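Local coordinates for protein probable chitinase (Chromobacterium violaceum, PDB 5JH8) that probably binds and hydrolyses chitin, as a member of glycosyl hydrolase family 18 with a TIM-barrel catalytic domain, at residues A16-Y21 / Y297-E302; M3-Y8 / A27-F32; L173-Y178 / A210-G215; T254-F259 / A280-L285; P187-G192 / T270-N275. One frame throughout, in Å; residues are numbered along the deposited sequence. Where two conformers were deposited one is given.

Interaction 1: residues A16-Y21 / Y297-E302; sequences AALTRY and YALGME. With HIS (histidine), chain F; 6KY ((2S)-2-(dimethylamino)-4-(methylselanyl)butanoic acid), chain E.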
# COMPACT_ATOMS: atom_id res chain seq x y z
N ALA A 16 -0.70 11.94 -14.97
CA ALA A 16 0.54 12.64 -15.27
C ALA A 16 1.72 11.92 -14.64
O ALA A 16 2.78 11.79 -15.27
CB ALA A 16 0.46 14.07 -14.77
N ALA A 17 1.57 11.45 -13.40
CA ALA A 17 2.65 10.74 -12.72
C ALA A 17 2.85 9.34 -13.29
O ALA A 17 4.00 8.89 -13.43
CB ALA A 17 2.35 10.66 -11.22
N LEU A 18 1.77 8.63 -13.62
CA LEU A 18 1.87 7.31 -14.24
C LEU A 18 2.75 7.39 -15.48
O LEU A 18 3.65 6.57 -15.70
CB LEU A 18 0.46 6.84 -14.65
CG LEU A 18 0.38 5.44 -15.24
CD1 LEU A 18 0.47 4.37 -14.17
CD2 LEU A 18 -0.91 5.30 -16.03
N THR A 19 2.49 8.39 -16.33
CA THR A 19 3.25 8.49 -17.56
C THR A 19 4.63 9.07 -17.32
O THR A 19 5.60 8.64 -17.95
CB THR A 19 2.45 9.26 -18.63
OG1 THR A 19 2.18 10.60 -18.18
CG2 THR A 19 1.15 8.56 -18.98
N ARG A 20 4.78 10.02 -16.39
CA ARG A 20 6.09 10.61 -16.16
C ARG A 20 7.06 9.60 -15.57
O ARG A 20 8.26 9.63 -15.89
CB ARG A 20 5.98 11.82 -15.23
CG ARG A 20 7.27 12.60 -15.12
CD ARG A 20 7.10 13.87 -14.29
NE ARG A 20 8.34 14.62 -14.16
CZ ARG A 20 8.77 15.53 -15.02
NH1 ARG A 20 8.06 15.82 -16.10
NH2 ARG A 20 9.90 16.17 -14.79
N TYR A 21 6.58 8.70 -14.72
CA TYR A 21 7.45 7.86 -13.90
C TYR A 21 7.51 6.41 -14.38
O TYR A 21 8.01 5.54 -13.66
CB TYR A 21 7.10 8.00 -12.42
CG TYR A 21 7.27 9.42 -11.94
CD1 TYR A 21 8.50 10.06 -12.07
CD2 TYR A 21 6.22 10.13 -11.36
CE1 TYR A 21 8.67 11.36 -11.68
CE2 TYR A 21 6.39 11.42 -10.94
CZ TYR A 21 7.61 12.04 -11.11
OH TYR A 21 7.75 13.33 -10.67
N TYR A 297 3.12 4.35 -2.41
CA TYR A 297 1.75 4.83 -2.31
C TYR A 297 1.78 6.34 -2.19
O TYR A 297 2.19 6.87 -1.15
CB TYR A 297 1.03 4.21 -1.08
CG TYR A 297 -0.45 4.45 -1.17
CD1 TYR A 297 -1.02 5.61 -0.67
CD2 TYR A 297 -1.28 3.59 -1.86
CE1 TYR A 297 -2.36 5.87 -0.79
CE2 TYR A 297 -2.62 3.86 -2.02
CZ TYR A 297 -3.15 5.02 -1.48
OH TYR A 297 -4.49 5.33 -1.59
N ALA A 298 1.34 7.10 -3.21
CA ALA A 298 0.73 6.68 -4.47
C ALA A 298 1.04 7.75 -5.54
O ALA A 298 1.43 8.87 -5.24
CB ALA A 298 -0.77 6.54 -4.32
N LEU A 299 0.85 7.36 -6.80
CA LEU A 299 1.09 8.25 -7.93
C LEU A 299 0.22 9.50 -7.83
O LEU A 299 -0.98 9.44 -7.60
CB LEU A 299 0.79 7.50 -9.23
CG LEU A 299 1.77 6.38 -9.59
CD1 LEU A 299 1.14 5.50 -10.66
CD2 LEU A 299 3.14 6.89 -10.09
N GLY A 300 0.86 10.65 -8.04
CA GLY A 300 0.19 11.92 -7.96
C GLY A 300 0.58 12.71 -6.73
O GLY A 300 0.29 13.91 -6.66
N MSE A 301 1.23 12.08 -5.76
CA MSE A 301 1.62 12.76 -4.54
C MSE A 301 3.06 13.25 -4.56
O MSE A 301 3.50 13.95 -3.63
CB MSE A 301 1.48 11.79 -3.36
CG MSE A 301 0.11 11.26 -3.16
SE MSE A 301 0.15 10.13 -1.57
CE MSE A 301 -1.71 9.53 -1.61
N GLU A 302 3.82 12.83 -5.56
CA GLU A 302 5.27 12.88 -5.54
C GLU A 302 5.82 13.90 -6.53
O GLU A 302 5.09 14.57 -7.25
CB GLU A 302 5.85 11.48 -5.76
CG GLU A 302 5.92 10.99 -7.21
CD GLU A 302 4.63 10.47 -7.78
OE1 GLU A 302 3.60 11.19 -7.79
OE2 GLU A 302 4.62 9.32 -8.29
N HIS F . -5.26 3.62 2.21
CA HIS F . -5.80 3.28 0.90
C HIS F . -7.25 3.74 0.80
O HIS F . -7.94 3.92 1.80
CB HIS F . -5.68 1.77 0.65
CG HIS F . -4.28 1.30 0.44
ND1 HIS F . -3.98 0.08 -0.13
CD2 HIS F . -3.09 1.86 0.75
CE1 HIS F . -2.67 -0.07 -0.19
NE2 HIS F . -2.10 0.99 0.36
OXT HIS F . -7.74 3.94 -0.31
N 6KY E . -3.06 5.60 3.84
CA 6KY E . -4.47 5.12 3.95
C 6KY E . -5.05 4.89 2.57
O 6KY E . -5.25 5.84 1.83
CB 6KY E . -5.38 6.06 4.77
CG 6KY E . -4.91 6.17 6.23
SE 6KY E . -6.10 7.24 7.37
CE 6KY E . -5.56 8.99 6.68
CN1 6KY E . -2.93 7.00 3.38
CN2 6KY E . -2.23 4.75 2.95
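With CG anti to its carbonyl carbon (chi1 -69°), Leu-299 points CG at helix 14-20. Its methyls meet neighbouring residues there, CD1 lying 3.7 Å from CD1 of Leu-18 and CD2 4.0 Å from Ala-17 CB. Glu-302 starts with CG between its backbone N and carbonyl carbon (chi1 81°), and a bend at chi2 brings CD back toward the turn. OE1 takes the N-H of Gly-300 on its syn side at 2.8 Å; this bond and that of OE2 with Trp-307 NE1 together hold the carboxylate. Glu-302 runs alongside Tyr-21 in the opposite sense, carboxylate and ring planes 31° apart, with OE2 3.6 Å from CD2 of Tyr-21. Ala-17 CB sits 3.5 Å from Gly-300 N. The segments thus meet by van der Waals contact around a type II turn from Ala-298 to Met-301. A cis peptide, familiar in family 18, joins Tyr-297 to Ala-298 where the last barrel strand ends. Tyr-297 lines the ligand pocket: histidine CD2 rests over one ring face, 3.4 Å from CE2 of Tyr-297, and Ala-298 CB covers the opposite face. The turn lies between strand 293-297 and helix 304-309; Leu-18 also packs on helix 50-58, and Leu-299 on strand 3-8.

Interaction 2: residues M3-Y8 / A27-F32; sequences MVLAYY and AVAVDF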
# COMPACT_ATOMS: atom_id res chain seq x y z
N MSE A 3 10.57 -6.13 -8.08
CA MSE A 3 9.31 -5.49 -8.44
C MSE A 3 9.27 -4.11 -7.80
O MSE A 3 9.60 -3.94 -6.63
CB MSE A 3 8.12 -6.32 -8.00
CG MSE A 3 6.80 -5.62 -8.24
SE MSE A 3 5.18 -6.66 -7.84
CE MSE A 3 5.18 -7.72 -9.46
N VAL A 4 8.83 -3.12 -8.57
CA VAL A 4 8.66 -1.75 -8.09
C VAL A 4 7.22 -1.41 -8.43
O VAL A 4 6.89 -1.05 -9.57
CB VAL A 4 9.67 -0.79 -8.72
CG1 VAL A 4 9.50 0.61 -8.17
CG2 VAL A 4 11.10 -1.32 -8.50
N LEU A 5 6.33 -1.57 -7.44
CA LEU A 5 4.89 -1.54 -7.64
C LEU A 5 4.36 -0.16 -7.28
O LEU A 5 4.37 0.23 -6.11
CB LEU A 5 4.22 -2.60 -6.77
CG LEU A 5 2.70 -2.66 -6.84
CD1 LEU A 5 2.22 -3.18 -8.20
CD2 LEU A 5 2.18 -3.56 -5.72
N ALA A 6 3.87 0.57 -8.27
CA ALA A 6 3.24 1.87 -8.03
C ALA A 6 1.74 1.69 -7.89
O ALA A 6 1.14 0.86 -8.55
CB ALA A 6 3.56 2.81 -9.20
N TYR A 7 1.12 2.51 -7.05
CA TYR A 7 -0.32 2.54 -6.87
C TYR A 7 -0.93 3.67 -7.70
O TYR A 7 -0.60 4.84 -7.53
CB TYR A 7 -0.72 2.67 -5.38
CG TYR A 7 -0.79 1.29 -4.76
CD1 TYR A 7 0.35 0.62 -4.39
CD2 TYR A 7 -1.99 0.60 -4.71
CE1 TYR A 7 0.30 -0.67 -3.96
CE2 TYR A 7 -2.06 -0.69 -4.25
CZ TYR A 7 -0.92 -1.34 -3.90
OH TYR A 7 -0.95 -2.65 -3.51
N TYR A 8 -1.83 3.28 -8.62
CA TYR A 8 -2.59 4.20 -9.46
C TYR A 8 -4.00 4.26 -8.90
O TYR A 8 -4.80 3.35 -9.12
CB TYR A 8 -2.56 3.74 -10.92
CG TYR A 8 -3.23 4.72 -11.85
CD1 TYR A 8 -2.61 5.89 -12.17
CD2 TYR A 8 -4.48 4.47 -12.39
CE1 TYR A 8 -3.21 6.81 -13.00
CE2 TYR A 8 -5.09 5.40 -13.22
CZ TYR A 8 -4.44 6.58 -13.54
OH TYR A 8 -5.00 7.52 -14.37
N ALA A 27 5.56 -2.25 -12.25
CA ALA A 27 4.26 -2.89 -12.11
C ALA A 27 3.34 -1.84 -11.50
O ALA A 27 3.81 -0.95 -10.79
CB ALA A 27 4.34 -4.10 -11.18
N VAL A 28 2.04 -1.94 -11.78
CA VAL A 28 1.09 -0.96 -11.26
C VAL A 28 -0.13 -1.66 -10.70
O VAL A 28 -0.70 -2.54 -11.36
CB VAL A 28 0.66 0.03 -12.37
CG1 VAL A 28 -0.38 1.03 -11.84
CG2 VAL A 28 1.85 0.76 -12.91
N ALA A 29 -0.54 -1.24 -9.51
CA ALA A 29 -1.81 -1.63 -8.94
C ALA A 29 -2.86 -0.58 -9.31
O ALA A 29 -2.74 0.58 -8.92
CB ALA A 29 -1.68 -1.74 -7.43
N VAL A 30 -3.85 -1.00 -10.10
CA VAL A 30 -4.87 -0.10 -10.64
C VAL A 30 -6.04 -0.13 -9.65
O VAL A 30 -6.87 -1.04 -9.67
CB VAL A 30 -5.28 -0.51 -12.05
CG1 VAL A 30 -6.33 0.42 -12.58
CG2 VAL A 30 -4.05 -0.49 -12.98
N ASP A 31 -6.04 0.86 -8.75
CA ASP A 31 -6.92 0.91 -7.57
C ASP A 31 -8.20 1.66 -7.91
O ASP A 31 -8.43 2.80 -7.49
CB ASP A 31 -6.16 1.59 -6.43
CG ASP A 31 -7.00 1.81 -5.20
OD1 ASP A 31 -7.58 0.83 -4.71
OD2 ASP A 31 -7.04 2.96 -4.70
N PHE A 32 -9.05 0.99 -8.71
CA PHE A 32 -10.26 1.61 -9.23
C PHE A 32 -11.51 0.76 -9.06
O PHE A 32 -12.54 1.07 -9.66
CB PHE A 32 -10.07 2.01 -10.71
CG PHE A 32 -9.42 3.35 -10.88
CD1 PHE A 32 -8.08 3.56 -10.61
CD2 PHE A 32 -10.18 4.42 -11.30
CE1 PHE A 32 -7.52 4.81 -10.74
CE2 PHE A 32 -9.63 5.67 -11.42
CZ PHE A 32 -8.29 5.86 -11.14
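Tyr-8 reaches across to strand 27-35 along most of its length. Its CB touches CG1 of Val-28 at 3.6 Å. CG is anti to the backbone N (chi1 -175°). Farther out, Val-30 CG1 lies at the ring edge, near its plane, by CD2, and CD2 and CE2 both approach Phe-32 CE1, the former at 3.5 Å. The two rings are nearly parallel, their planes 20° apart, but displaced, with centroids 5.4 Å apart; the edge of the Phe-32 ring meets Tyr-8 O in its plane. The backbones pair as neighbouring parallel strands, with Ala-6 N to Ala-27 O, Ala-29 N to Ala-6 O, Tyr-8 N to Ala-29 O and Asp-31 N to Tyr-8 O bonded at 2.8 to 2.9 Å; the first link, Ala-27 N to Val-4 O, is weak. Helix 14-20 joins the strands, completing a beta-alpha-beta unit of the TIM barrel, and Tyr-8 packs on that helix. The other face of the pair carries Leu-5, Tyr-7, Ala-27 and Ala-29. Here Ala-29 CB stands over one face of the Tyr-7 ring, 3.4 Å from CE2 of Tyr-7 in a CH-pi contact, while Leu-5 CD1 lies 3.8 Å from Ala-27 CB. The Tyr-7 hydroxyl is held by Asn-109.

Interaction 3: residues L173-Y178 / A210-G215; sequences LQIMSY and AKILNG. With HIS (histidine), chain F.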
# COMPACT_ATOMS: atom_id res chain seq x y z
N LEU A 173 2.88 -10.60 -0.96
CA LEU A 173 2.17 -9.78 0.02
C LEU A 173 2.71 -8.37 -0.09
O LEU A 173 3.93 -8.15 -0.03
CB LEU A 173 2.35 -10.27 1.46
CG LEU A 173 1.97 -11.73 1.70
CD1 LEU A 173 2.03 -12.05 3.17
CD2 LEU A 173 0.58 -12.06 1.15
N GLN A 174 1.80 -7.41 -0.26
CA GLN A 174 2.13 -5.99 -0.29
C GLN A 174 1.97 -5.53 1.16
O GLN A 174 0.85 -5.33 1.63
CB GLN A 174 1.25 -5.24 -1.28
CG GLN A 174 1.64 -3.80 -1.49
CD GLN A 174 0.86 -2.80 -0.66
OE1 GLN A 174 -0.33 -2.95 -0.41
NE2 GLN A 174 1.53 -1.73 -0.28
N ILE A 175 3.09 -5.40 1.87
CA ILE A 175 3.04 -5.05 3.28
C ILE A 175 2.91 -3.54 3.39
O ILE A 175 3.83 -2.80 3.01
CB ILE A 175 4.28 -5.55 4.03
CG1 ILE A 175 4.29 -7.08 4.03
CG2 ILE A 175 4.30 -4.97 5.45
CD1 ILE A 175 5.39 -7.68 4.85
N MSE A 176 1.79 -3.08 3.93
CA MSE A 176 1.47 -1.66 3.97
C MSE A 176 2.21 -1.01 5.13
O MSE A 176 1.60 -0.62 6.15
CB MSE A 176 -0.04 -1.47 4.09
CG MSE A 176 -0.77 -2.02 2.90
SE MSE A 176 -2.71 -2.06 3.12
CE MSE A 176 -2.94 -0.29 3.87
N SER A 177 3.54 -0.94 4.99
CA SER A 177 4.41 -0.40 6.04
C SER A 177 4.41 1.12 6.01
O SER A 177 5.45 1.78 5.85
CB SER A 177 5.81 -0.98 5.94
OG SER A 177 6.37 -0.87 4.65
N TYR A 178 3.21 1.65 6.21
CA TYR A 178 2.94 3.07 6.36
C TYR A 178 1.68 3.19 7.21
O TYR A 178 1.02 2.21 7.53
CB TYR A 178 2.88 3.81 4.99
CG TYR A 178 2.23 3.04 3.86
CD1 TYR A 178 0.87 2.83 3.81
CD2 TYR A 178 3.01 2.54 2.82
CE1 TYR A 178 0.29 2.13 2.76
CE2 TYR A 178 2.44 1.85 1.77
CZ TYR A 178 1.09 1.66 1.74
OH TYR A 178 0.58 0.98 0.66
N ALA A 210 11.24 -13.31 -0.99
CA ALA A 210 11.02 -12.92 -2.37
C ALA A 210 9.55 -12.68 -2.69
O ALA A 210 9.24 -12.09 -3.72
CB ALA A 210 11.58 -13.99 -3.31
N LYS A 211 8.64 -13.11 -1.81
CA LYS A 211 7.22 -12.85 -1.98
C LYS A 211 6.73 -11.66 -1.18
O LYS A 211 5.53 -11.43 -1.10
CB LYS A 211 6.42 -14.08 -1.56
CG LYS A 211 6.65 -15.31 -2.39
CD LYS A 211 5.72 -16.40 -1.88
CE LYS A 211 5.12 -17.17 -3.00
NZ LYS A 211 4.10 -18.10 -2.50
N ILE A 212 7.63 -10.92 -0.54
CA ILE A 212 7.27 -9.75 0.24
C ILE A 212 7.66 -8.49 -0.52
O ILE A 212 8.77 -8.38 -1.03
CB ILE A 212 7.95 -9.79 1.62
CG1 ILE A 212 7.47 -11.00 2.44
CG2 ILE A 212 7.78 -8.47 2.37
CD1 ILE A 212 6.02 -11.01 2.78
N LEU A 213 6.74 -7.52 -0.55
CA LEU A 213 7.03 -6.15 -0.93
C LEU A 213 6.88 -5.30 0.33
O LEU A 213 5.88 -5.43 1.04
CB LEU A 213 6.04 -5.63 -1.98
CG LEU A 213 5.79 -6.51 -3.20
CD1 LEU A 213 4.66 -5.93 -3.99
CD2 LEU A 213 7.05 -6.64 -4.06
N ASN A 214 7.85 -4.43 0.63
CA ASN A 214 7.59 -3.40 1.62
C ASN A 214 6.81 -2.27 0.98
O ASN A 214 6.51 -2.28 -0.22
CB ASN A 214 8.86 -2.98 2.37
CG ASN A 214 9.81 -2.18 1.53
OD1 ASN A 214 9.84 -2.29 0.31
ND2 ASN A 214 10.63 -1.35 2.19
N GLY A 215 6.45 -1.31 1.81
CA GLY A 215 5.66 -0.16 1.39
C GLY A 215 6.30 1.13 1.83
O GLY A 215 6.75 1.26 2.98
N HIS F . -5.26 3.62 2.21
CA HIS F . -5.80 3.28 0.90
C HIS F . -7.25 3.74 0.80
O HIS F . -7.94 3.92 1.80
CB HIS F . -5.68 1.77 0.65
CG HIS F . -4.28 1.30 0.44
ND1 HIS F . -3.98 0.08 -0.13
CD2 HIS F . -3.09 1.86 0.75
CE1 HIS F . -2.67 -0.07 -0.19
NE2 HIS F . -2.10 0.99 0.36
OXT HIS F . -7.74 3.94 -0.31
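The Tyr-178 ring presents one edge to Gly-215, with CD2 of Tyr-178 3.7 Å from Gly-215 C. At another edge NE2 of the bound histidine lies near the ring plane, 2.7 Å from Tyr-178 OH in a hydrogen bond. One face of the ring is covered by the backbone carbon of Met-176. The Tyr-178 hydroxyl is gripped a second time by Gln-174 NE2, 3.0 Å from Tyr-178 OH and near the amide plane. The bend at chi2 of Gln-174 (-97°) brings CD toward Tyr-178; Ser-144 holds OE1, and Ser-295 is a further partner of NE2. Gly-215 suits its place, since a CB there would collide with Tyr-178 CE2 and Ile-175 O. Strands 172-176 and 212-222 run parallel here, 24° apart, joined through helix 193-206 as a beta-alpha-beta unit of the TIM barrel. Three backbone bonds pair them: Leu-173 N to Lys-211 O, Leu-213 N to Leu-173 O, and Ile-175 N to Leu-213 O. Beyond these, inverse gamma turns centred on Met-176 and Ser-177 curl the chain, and the Ser-177 side chain continues the pairing: OG donates to Gly-215 O at 2.7 Å, in the carbonyl plane on a lone pair. Facing helix 193-206, the Ile-175 side chain in its modelled conformer crosses Ile-212, CD1 reaching its CG2 at 3.5 Å, while Leu-173 CB meets Ile-212 CD1 at 4.0 Å.

Interaction 4: residues T254-F259 / A280-L285; sequences THSLTF and ALKASL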
# COMPACT_ATOMS: atom_id res chain seq x y z
N THR A 254 14.45 6.41 13.47
CA THR A 254 13.30 5.96 12.69
C THR A 254 13.40 6.34 11.22
O THR A 254 12.44 6.12 10.47
CB THR A 254 11.99 6.54 13.26
OG1 THR A 254 11.95 7.95 13.02
CG2 THR A 254 11.84 6.24 14.74
N HIS A 255 14.51 6.93 10.80
CA HIS A 255 14.67 7.44 9.44
C HIS A 255 13.42 8.17 8.98
O HIS A 255 12.79 7.84 7.98
CB HIS A 255 15.10 6.35 8.45
CG HIS A 255 16.52 5.96 8.62
ND1 HIS A 255 17.56 6.76 8.19
CD2 HIS A 255 17.09 4.91 9.26
CE1 HIS A 255 18.70 6.18 8.51
NE2 HIS A 255 18.45 5.06 9.16
N SER A 256 13.06 9.21 9.74
CA SER A 256 11.87 9.99 9.47
C SER A 256 12.18 11.46 9.71
O SER A 256 13.01 11.78 10.56
CB SER A 256 10.71 9.51 10.34
OG SER A 256 10.43 8.14 10.11
N LEU A 257 11.50 12.33 8.98
CA LEU A 257 11.69 13.76 9.07
C LEU A 257 10.54 14.38 9.85
O LEU A 257 9.37 14.05 9.59
CB LEU A 257 11.76 14.36 7.67
CG LEU A 257 12.20 15.82 7.61
CD1 LEU A 257 13.69 15.92 7.85
CD2 LEU A 257 11.80 16.42 6.27
N THR A 258 10.85 15.28 10.79
CA THR A 258 9.80 15.95 11.55
C THR A 258 10.07 17.45 11.62
O THR A 258 11.22 17.89 11.60
CB THR A 258 9.63 15.32 12.94
OG1 THR A 258 8.48 15.88 13.59
CG2 THR A 258 10.83 15.53 13.82
N PHE A 259 9.00 18.22 11.73
CA PHE A 259 9.13 19.64 12.01
C PHE A 259 7.84 20.13 12.64
O PHE A 259 6.81 19.46 12.58
CB PHE A 259 9.51 20.48 10.78
CG PHE A 259 8.57 20.38 9.60
CD1 PHE A 259 8.74 19.38 8.66
CD2 PHE A 259 7.58 21.33 9.39
CE1 PHE A 259 7.91 19.30 7.57
CE2 PHE A 259 6.76 21.25 8.28
CZ PHE A 259 6.94 20.23 7.38
N ALA A 280 15.28 6.38 0.28
CA ALA A 280 16.35 5.51 -0.20
C ALA A 280 16.65 4.42 0.82
O ALA A 280 16.80 3.25 0.46
CB ALA A 280 17.61 6.31 -0.52
N LEU A 281 16.69 4.77 2.11
CA LEU A 281 16.94 3.77 3.15
C LEU A 281 15.86 2.69 3.10
O LEU A 281 16.15 1.49 3.13
CB LEU A 281 17.03 4.45 4.53
CG LEU A 281 17.33 3.60 5.77
CD1 LEU A 281 16.13 2.85 6.28
CD2 LEU A 281 18.47 2.63 5.51
N LYS A 282 14.60 3.12 3.05
CA LYS A 282 13.51 2.15 3.08
C LYS A 282 13.48 1.29 1.81
O LYS A 282 13.20 0.09 1.90
CB LYS A 282 12.20 2.87 3.38
CG LYS A 282 12.24 3.41 4.81
CD LYS A 282 11.28 4.55 5.13
CE LYS A 282 11.69 5.18 6.47
NZ LYS A 282 10.79 6.28 6.87
N ALA A 283 13.84 1.86 0.66
CA ALA A 283 13.96 1.05 -0.55
C ALA A 283 15.13 0.08 -0.48
O ALA A 283 15.07 -1.03 -1.02
CB ALA A 283 14.05 1.96 -1.77
N SER A 284 16.21 0.48 0.20
CA SER A 284 17.39 -0.38 0.32
C SER A 284 17.09 -1.62 1.13
O SER A 284 17.85 -2.59 1.06
CB SER A 284 18.55 0.39 0.95
OG SER A 284 18.48 0.46 2.36
N LEU A 285 16.02 -1.61 1.92
CA LEU A 285 15.64 -2.80 2.67
C LEU A 285 15.27 -3.96 1.75
O LEU A 285 15.32 -5.11 2.19
CB LEU A 285 14.51 -2.52 3.66
CG LEU A 285 14.88 -1.49 4.73
CD1 LEU A 285 13.71 -1.29 5.67
CD2 LEU A 285 16.11 -1.85 5.53
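His-255 and Leu-281 cross at about a right angle, the branch point of the leucine standing over the centre of the imidazole. Leu-281 CG lies 3.7 Å from the ring centroid of His-255 and only 8° off its normal, a CH-pi contact over the face, and CD1 of Leu-281 follows at 3.7 Å from His-255 CD2. The leucine arrives there with CG anti to the backbone N (chi1 -178°). Beside it Lys-282, extended beyond CG, carries its ammonium to the backbone of the same histidine: NZ donates to His-255 O at 2.8 Å, tilted 32° from the carbonyl plane. Its CE passes 4.1 Å from His-255 CB. Two more acceptors grip NZ, Glu-274 through a salt bridge and the carbonyl of Ala-191, which would be expected to favour the charged form. His-255 belongs to a G1 beta bulge with Ser-256 opposite Asp-251, and its ND1 bonds to Tyr-250. Strands 249-251, 256-262 and 268-273 come between barrel strands 212-222 and 293-297 in the chain, consistent with the insertion domain of family 18 chitinases. The contact ties the start of strand 256-262 to helix 276-289; Thr-254 and His-255 also touch the beginning of helix 193-206, and Lys-282 and Leu-285 pack on Met-196 within it.

Interaction 5: residues P187-G192 / T270-N275; sequences PGPVAG and TVWTEN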
# COMPACT_ATOMS: atom_id res chain seq x y z
N PRO A 187 0.74 12.26 16.96
CA PRO A 187 1.81 12.40 15.96
C PRO A 187 2.94 11.40 16.18
O PRO A 187 3.34 11.12 17.31
CB PRO A 187 2.30 13.84 16.16
CG PRO A 187 1.15 14.56 16.82
CD PRO A 187 0.49 13.53 17.67
N GLY A 188 3.50 10.94 15.08
CA GLY A 188 4.72 10.16 15.10
C GLY A 188 5.08 9.73 13.70
O GLY A 188 4.32 9.99 12.76
N PRO A 189 6.20 9.04 13.55
CA PRO A 189 6.59 8.54 12.24
C PRO A 189 5.45 7.78 11.58
O PRO A 189 4.77 6.95 12.19
CB PRO A 189 7.77 7.63 12.55
CG PRO A 189 8.37 8.19 13.80
CD PRO A 189 7.20 8.73 14.59
N VAL A 190 5.29 8.05 10.28
CA VAL A 190 4.27 7.38 9.48
C VAL A 190 4.76 6.04 8.94
O VAL A 190 3.96 5.13 8.71
CB VAL A 190 3.84 8.34 8.35
CG1 VAL A 190 2.84 7.67 7.42
CG2 VAL A 190 3.26 9.60 8.96
N ALA A 191 6.05 5.91 8.74
CA ALA A 191 6.67 4.71 8.19
C ALA A 191 8.06 4.56 8.80
O ALA A 191 9.06 4.46 8.11
CB ALA A 191 6.72 4.78 6.66
N GLY A 192 8.11 4.55 10.13
CA GLY A 192 9.39 4.53 10.81
C GLY A 192 10.17 3.27 10.47
O GLY A 192 9.62 2.17 10.41
N THR A 270 2.58 19.61 14.16
CA THR A 270 3.68 18.67 14.10
C THR A 270 3.52 17.88 12.81
O THR A 270 2.45 17.32 12.55
CB THR A 270 3.60 17.68 15.26
OG1 THR A 270 3.63 18.38 16.50
CG2 THR A 270 4.76 16.75 15.28
N VAL A 271 4.57 17.85 11.99
CA VAL A 271 4.60 17.08 10.77
C VAL A 271 5.59 15.95 10.92
O VAL A 271 6.69 16.15 11.44
CB VAL A 271 5.00 17.96 9.57
CG1 VAL A 271 5.18 17.13 8.29
CG2 VAL A 271 3.99 19.08 9.37
N TRP A 272 5.22 14.77 10.46
CA TRP A 272 6.14 13.65 10.26
C TRP A 272 6.03 13.21 8.81
O TRP A 272 4.91 12.97 8.32
CB TRP A 272 5.83 12.48 11.18
CG TRP A 272 6.28 12.69 12.59
CD1 TRP A 272 5.55 13.23 13.60
CD2 TRP A 272 7.55 12.35 13.15
NE1 TRP A 272 6.28 13.24 14.76
CE2 TRP A 272 7.52 12.71 14.51
CE3 TRP A 272 8.72 11.79 12.64
CZ2 TRP A 272 8.61 12.53 15.36
CZ3 TRP A 272 9.78 11.61 13.47
CH2 TRP A 272 9.73 11.97 14.82
N THR A 273 7.16 13.10 8.11
CA THR A 273 7.16 12.72 6.71
C THR A 273 8.51 12.11 6.36
O THR A 273 9.31 11.74 7.24
CB THR A 273 6.75 13.91 5.83
OG1 THR A 273 6.51 13.42 4.51
CG2 THR A 273 7.80 15.00 5.84
N GLU A 274 8.74 11.98 5.06
CA GLU A 274 9.93 11.38 4.48
C GLU A 274 10.80 12.46 3.84
O GLU A 274 10.35 13.57 3.54
CB GLU A 274 9.57 10.37 3.36
CG GLU A 274 8.57 9.28 3.76
CD GLU A 274 9.05 8.41 4.90
OE1 GLU A 274 10.27 8.07 4.91
OE2 GLU A 274 8.22 8.07 5.77
N ASN A 275 12.07 12.10 3.62
CA ASN A 275 12.92 12.86 2.71
C ASN A 275 13.65 11.89 1.79
O ASN A 275 13.37 10.70 1.79
CB ASN A 275 13.85 13.83 3.46
CG ASN A 275 14.94 13.13 4.24
OD1 ASN A 275 15.04 11.92 4.24
ND2 ASN A 275 15.75 13.92 4.94
O HOH W 1 6.79 10.04 8.84
O HOH W 2 8.34 7.66 8.44
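The loop leading from barrel strand 172-176 to helix 193-206 lies over strand 268-273, part of what is probably the insertion domain of family 18, running within 8° of its direction, and Trp-272 is the platform for it. One face of the indole takes Gly-188 and the ring of Pro-189: Gly-188 CA stands 3.6 Å from the centroid of the five-membered ring, and Pro-189 CD stands 3.8 Å from that of the six-membered ring, only 5° off its normal. Both are CH-pi contacts. The proline ring and the indole extend alongside each other in the same direction, with Pro-189 CG 3.7 Å from Trp-272 CZ3. At one end Pro-187 CB meets Thr-270 CG2 at 3.9 Å. At the other, water does the joining: water 2 accepts from Ala-191 N at 2.9 Å and donates to Glu-274 OE2 at 2.7 Å, while water 1 accepts from Val-190 N and gives a weak bond to Thr-273 O. Glu-274 OE1 is hydrogen-bonded to Ser-278. Strand 268-273 is flanked by strands 212-222 and 256-262, with Trp-272 also touching Ser-256 and Thr-258; Gly-192 and Asn-275 are the N-caps of helices 193-206 and 276-289.

Overall arrangement
Interactions 2 and 3 are two parallel strand pairs of the barrel, their centres about 13 Å apart; they meet inside it through Leu-5 CD2 and Leu-213 CD1 at 3.8 Å and a probable bond of Tyr-7 OH with Gln-174 OE1 at 3.2 Å. Interaction 1 adjoins interaction 2, where Leu-299 N probably bonds to Tyr-7 O, and reaches interaction 3 at the ligand pocket: Tyr-297 CB lies 3.7 Å from Tyr-178 OH, and both residues touch the bound histidine. Interactions 4 and 5, centres about 9 Å apart, share the salt bridge of Lys-282 with Glu-274; the side chains of Val-190 and Lys-282 are about 7 and 14 Å from the bound selenomethionine derivative. Interaction 3 connects the clusters, through Asn-214 and through Ser-177.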